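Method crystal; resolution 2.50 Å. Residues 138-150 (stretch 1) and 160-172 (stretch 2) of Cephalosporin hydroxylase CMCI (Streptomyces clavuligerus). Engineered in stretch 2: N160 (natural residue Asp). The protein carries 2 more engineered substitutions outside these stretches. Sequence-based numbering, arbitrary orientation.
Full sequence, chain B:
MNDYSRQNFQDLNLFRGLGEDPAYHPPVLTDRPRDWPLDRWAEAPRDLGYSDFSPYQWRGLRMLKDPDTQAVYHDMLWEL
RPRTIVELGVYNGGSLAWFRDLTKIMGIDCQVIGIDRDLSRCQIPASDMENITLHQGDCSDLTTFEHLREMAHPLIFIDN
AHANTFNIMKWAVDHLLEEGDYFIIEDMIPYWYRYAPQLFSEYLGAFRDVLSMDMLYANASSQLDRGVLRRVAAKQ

Stretch 1 138-150: DCSDLTTFEHLRE
Stretch 2, residues 160-172: NAHANTFNIMKWA

Residues 138-150 form an irregular segment that packs against the helix 165-172 and the loop before it, burying 562 Å² in a mostly apolar contact. Both run in the same sense along the register: C139 CA lies 5.8 Å from N164 CA, and L142 CA 7.0 Å from I168 CA. A type I turn from D138 to D141, closed by D141 N to D138 O at 3.3 Å, presents C139. Its side chain (m) points toward stretch 2, with its CB 3.8 Å from A163 CB and its SG 4.1 Å from A161 CB. C139 O accepts a weak hydrogen bond from N164 ND2 (3.3 Å), the sole hydrogen bond across the contact; N164 (t), at the N-cap position, also receives N167 ND2 on its OD1 at 2.9 Å. D141 (t) points away and organises its own stretch: its OD2 accepts T143 OG1 at a very short 2.5 Å, while T144 OG1 (chi1 m) reaches D141 O at 3.0 Å. From L142 to E146 phi/psi are helical without regular bonding. L142 (m, t) points toward the helix, its CD2 4.3 Å from I168 CG1 and 4.1 Å from W171 CB. Buried F145 (m, chi2 90°) sets CZ 3.9 Å from I168 CD1, with I168 CG2 over one ring face. F145 CB lies over the face of W171 (t, chi2 87°), 3.7 Å from the centroid of its six-membered ring; the two aromatic rings meet obliquely, planes at 41° and centroids 5.7 Å apart. W171, with 120 Å² covered, is the largest contributor. A type II turn from E146 to R149, with L148 at phi/psi 66/29, brings R149 (m, t, p) alongside: its aliphatic CG lies 3.8 Å from W171 CZ2, while its NE lies 3.7 Å from E146 OE1, a long salt bridge of charges only, no N-H pointing at the oxygen.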

# COMPACT_ATOMS: atom_id res chain seq x y z
N ASP B 138 -22.04 21.61 30.61
CA ASP B 138 -21.89 20.36 31.34
C ASP B 138 -22.76 19.32 30.60
O ASP B 138 -23.99 19.39 30.63
CB ASP B 138 -22.34 20.58 32.80
CG ASP B 138 -22.36 19.30 33.62
OD1 ASP B 138 -22.93 19.33 34.74
OD2 ASP B 138 -21.83 18.23 33.25
N CYS B 139 -22.11 18.37 29.93
CA CYS B 139 -22.83 17.43 29.07
C CYS B 139 -23.86 16.56 29.78
O CYS B 139 -24.92 16.28 29.22
CB CYS B 139 -21.83 16.55 28.31
SG CYS B 139 -20.95 17.46 27.02
N SER B 140 -23.58 16.15 31.01
CA SER B 140 -24.46 15.22 31.72
C SER B 140 -25.74 15.88 32.28
O SER B 140 -26.67 15.19 32.70
CB SER B 140 -23.69 14.46 32.81
OG SER B 140 -23.82 15.08 34.07
N ASP B 141 -25.76 17.22 32.31
CA ASP B 141 -26.94 17.98 32.72
C ASP B 141 -27.57 18.63 31.47
O ASP B 141 -26.97 19.50 30.87
CB ASP B 141 -26.53 19.03 33.76
CG ASP B 141 -27.69 19.91 34.23
OD1 ASP B 141 -27.48 20.71 35.16
OD2 ASP B 141 -28.83 19.87 33.74
N LEU B 142 -28.77 18.19 31.10
CA LEU B 142 -29.41 18.61 29.85
C LEU B 142 -29.96 20.04 29.87
O LEU B 142 -30.06 20.68 28.82
CB LEU B 142 -30.53 17.63 29.46
CG LEU B 142 -30.11 16.24 28.95
CD1 LEU B 142 -31.33 15.31 28.87
CD2 LEU B 142 -29.41 16.32 27.60
N THR B 143 -30.33 20.54 31.05
CA THR B 143 -30.87 21.90 31.18
C THR B 143 -29.83 22.98 30.87
O THR B 143 -30.18 24.15 30.70
CB THR B 143 -31.43 22.14 32.60
OG1 THR B 143 -30.46 21.75 33.59
CG2 THR B 143 -32.66 21.25 32.88
N THR B 144 -28.56 22.58 30.84
CA THR B 144 -27.48 23.38 30.27
C THR B 144 -27.81 23.92 28.89
O THR B 144 -27.56 25.08 28.60
CB THR B 144 -26.22 22.51 30.13
OG1 THR B 144 -25.70 22.19 31.43
CG2 THR B 144 -25.09 23.26 29.44
N PHE B 145 -28.37 23.06 28.05
CA PHE B 145 -28.61 23.36 26.64
C PHE B 145 -29.85 24.19 26.39
O PHE B 145 -30.01 24.71 25.29
CB PHE B 145 -28.71 22.07 25.83
CG PHE B 145 -27.44 21.28 25.80
CD1 PHE B 145 -27.18 20.33 26.77
CD2 PHE B 145 -26.49 21.52 24.81
CE1 PHE B 145 -26.00 19.61 26.75
CE2 PHE B 145 -25.31 20.81 24.79
CZ PHE B 145 -25.06 19.85 25.76
N GLU B 146 -30.72 24.30 27.40
CA GLU B 146 -31.99 25.04 27.28
C GLU B 146 -31.82 26.43 26.64
O GLU B 146 -32.57 26.79 25.72
CB GLU B 146 -32.70 25.15 28.65
CG GLU B 146 -33.92 26.08 28.71
CD GLU B 146 -35.14 25.60 27.93
OE1 GLU B 146 -35.32 24.36 27.75
OE2 GLU B 146 -35.95 26.47 27.50
N HIS B 147 -30.85 27.21 27.12
CA HIS B 147 -30.55 28.48 26.48
C HIS B 147 -30.47 28.26 24.99
O HIS B 147 -29.97 27.22 24.53
CB HIS B 147 -29.24 29.09 27.00
CG HIS B 147 -28.00 28.32 26.63
ND1 HIS B 147 -27.26 27.61 27.55
CD2 HIS B 147 -27.35 28.18 25.45
CE1 HIS B 147 -26.22 27.05 26.96
NE2 HIS B 147 -26.25 27.38 25.68
N LEU B 148 -30.99 29.20 24.21
CA LEU B 148 -30.72 29.21 22.78
C LEU B 148 -31.32 27.98 21.99
O LEU B 148 -30.81 27.54 20.95
CB LEU B 148 -29.20 29.43 22.57
CG LEU B 148 -28.61 30.59 23.43
CD1 LEU B 148 -27.13 30.87 23.15
CD2 LEU B 148 -29.43 31.91 23.33
N ARG B 149 -32.43 27.47 22.53
CA ARG B 149 -33.59 27.08 21.72
C ARG B 149 -34.16 28.40 21.19
O ARG B 149 -34.90 28.44 20.21
CB ARG B 149 -34.66 26.41 22.58
CG ARG B 149 -34.22 25.17 23.35
CD ARG B 149 -35.08 24.87 24.57
NE ARG B 149 -36.31 24.19 24.20
CZ ARG B 149 -37.49 24.77 23.94
NH1 ARG B 149 -37.66 26.09 24.05
NH2 ARG B 149 -38.52 24.02 23.60
N GLU B 150 -33.84 29.47 21.91
CA GLU B 150 -34.07 30.84 21.49
C GLU B 150 -33.36 31.26 20.17
O GLU B 150 -33.65 32.33 19.63
CB GLU B 150 -33.66 31.73 22.69
CG GLU B 150 -33.74 33.25 22.52
CD GLU B 150 -32.38 33.92 22.72
OE1 GLU B 150 -31.86 33.88 23.87
OE2 GLU B 150 -31.83 34.49 21.74
N ASN B 160 -18.04 17.89 19.56
CA ASN B 160 -16.61 17.58 19.71
C ASN B 160 -16.27 17.09 21.13
O ASN B 160 -15.12 16.88 21.45
CB ASN B 160 -15.73 18.79 19.37
CG ASN B 160 -15.55 18.98 17.86
OD1 ASN B 160 -14.91 18.16 17.19
ND2 ASN B 160 -16.11 20.07 17.32
N ALA B 161 -17.28 16.88 21.98
CA ALA B 161 -17.05 16.48 23.37
C ALA B 161 -17.29 14.99 23.61
O ALA B 161 -16.49 14.31 24.26
CB ALA B 161 -17.92 17.33 24.31
N HIS B 162 -18.40 14.49 23.08
CA HIS B 162 -18.70 13.06 22.99
C HIS B 162 -18.99 12.37 24.33
O HIS B 162 -18.65 11.20 24.51
CB HIS B 162 -17.57 12.27 22.30
CG HIS B 162 -16.92 12.98 21.15
ND1 HIS B 162 -17.36 12.84 19.86
CD2 HIS B 162 -15.81 13.75 21.09
CE1 HIS B 162 -16.57 13.53 19.05
NE2 HIS B 162 -15.63 14.09 19.77
N ALA B 163 -19.64 13.07 25.26
CA ALA B 163 -19.90 12.50 26.59
C ALA B 163 -21.29 11.90 26.72
O ALA B 163 -21.44 10.70 27.00
CB ALA B 163 -19.65 13.56 27.68
N ASN B 164 -22.33 12.70 26.55
CA ASN B 164 -23.71 12.20 26.77
C ASN B 164 -24.43 12.27 25.44
O ASN B 164 -25.60 12.59 25.38
CB ASN B 164 -24.38 13.07 27.85
CG ASN B 164 -25.66 12.48 28.41
OD1 ASN B 164 -25.87 11.26 28.45
ND2 ASN B 164 -26.54 13.37 28.88
N THR B 165 -23.71 11.95 24.38
CA THR B 165 -24.08 12.33 23.03
C THR B 165 -25.51 11.93 22.60
O THR B 165 -26.30 12.77 22.18
CB THR B 165 -23.05 11.74 22.07
OG1 THR B 165 -21.73 12.15 22.46
CG2 THR B 165 -23.26 12.27 20.64
N PHE B 166 -25.84 10.65 22.73
CA PHE B 166 -27.16 10.17 22.33
C PHE B 166 -28.28 10.85 23.09
O PHE B 166 -29.32 11.16 22.50
CB PHE B 166 -27.24 8.65 22.46
CG PHE B 166 -26.40 7.94 21.46
CD1 PHE B 166 -25.21 7.32 21.84
CD2 PHE B 166 -26.76 7.92 20.12
CE1 PHE B 166 -24.43 6.67 20.91
CE2 PHE B 166 -25.98 7.28 19.18
CZ PHE B 166 -24.81 6.66 19.58
N ASN B 167 -28.08 11.10 24.39
CA ASN B 167 -29.05 11.85 25.19
C ASN B 167 -29.18 13.29 24.71
O ASN B 167 -30.29 13.80 24.61
CB ASN B 167 -28.68 11.83 26.69
CG ASN B 167 -29.27 10.61 27.43
OD1 ASN B 167 -30.44 10.26 27.23
ND2 ASN B 167 -28.47 9.98 28.28
N ILE B 168 -28.06 13.92 24.38
CA ILE B 168 -28.06 15.28 23.84
C ILE B 168 -28.75 15.31 22.49
O ILE B 168 -29.41 16.28 22.14
CB ILE B 168 -26.61 15.81 23.71
CG1 ILE B 168 -25.96 15.96 25.08
CG2 ILE B 168 -26.58 17.16 23.01
CD1 ILE B 168 -24.44 16.05 25.00
N MET B 169 -28.59 14.23 21.72
CA MET B 169 -29.26 14.06 20.42
C MET B 169 -30.78 13.98 20.56
O MET B 169 -31.49 14.55 19.76
CB MET B 169 -28.77 12.80 19.71
CG MET B 169 -28.53 12.95 18.22
SD MET B 169 -27.34 11.71 17.65
CE MET B 169 -28.41 10.56 16.87
N LYS B 170 -31.25 13.23 21.56
CA LYS B 170 -32.67 13.09 21.83
C LYS B 170 -33.24 14.46 22.23
O LYS B 170 -34.33 14.85 21.79
CB LYS B 170 -32.91 12.04 22.93
CG LYS B 170 -34.31 12.07 23.65
CD LYS B 170 -34.29 11.23 24.95
CE LYS B 170 -35.57 11.37 25.80
NZ LYS B 170 -35.34 11.75 27.24
N TRP B 171 -32.49 15.20 23.06
CA TRP B 171 -32.88 16.54 23.44
C TRP B 171 -32.96 17.46 22.22
O TRP B 171 -33.94 18.19 22.05
CB TRP B 171 -31.94 17.14 24.50
CG TRP B 171 -32.28 18.56 24.79
CD1 TRP B 171 -33.20 19.02 25.70
CD2 TRP B 171 -31.78 19.72 24.11
NE1 TRP B 171 -33.27 20.39 25.64
CE2 TRP B 171 -32.41 20.84 24.67
CE3 TRP B 171 -30.84 19.91 23.09
CZ2 TRP B 171 -32.14 22.14 24.25
CZ3 TRP B 171 -30.57 21.20 22.67
CH2 TRP B 171 -31.23 22.31 23.25
N ALA B 172 -31.95 17.42 21.36
CA ALA B 172 -31.89 18.33 20.23
C ALA B 172 -32.99 18.03 19.22
O ALA B 172 -33.56 18.95 18.66
CB ALA B 172 -30.52 18.28 19.56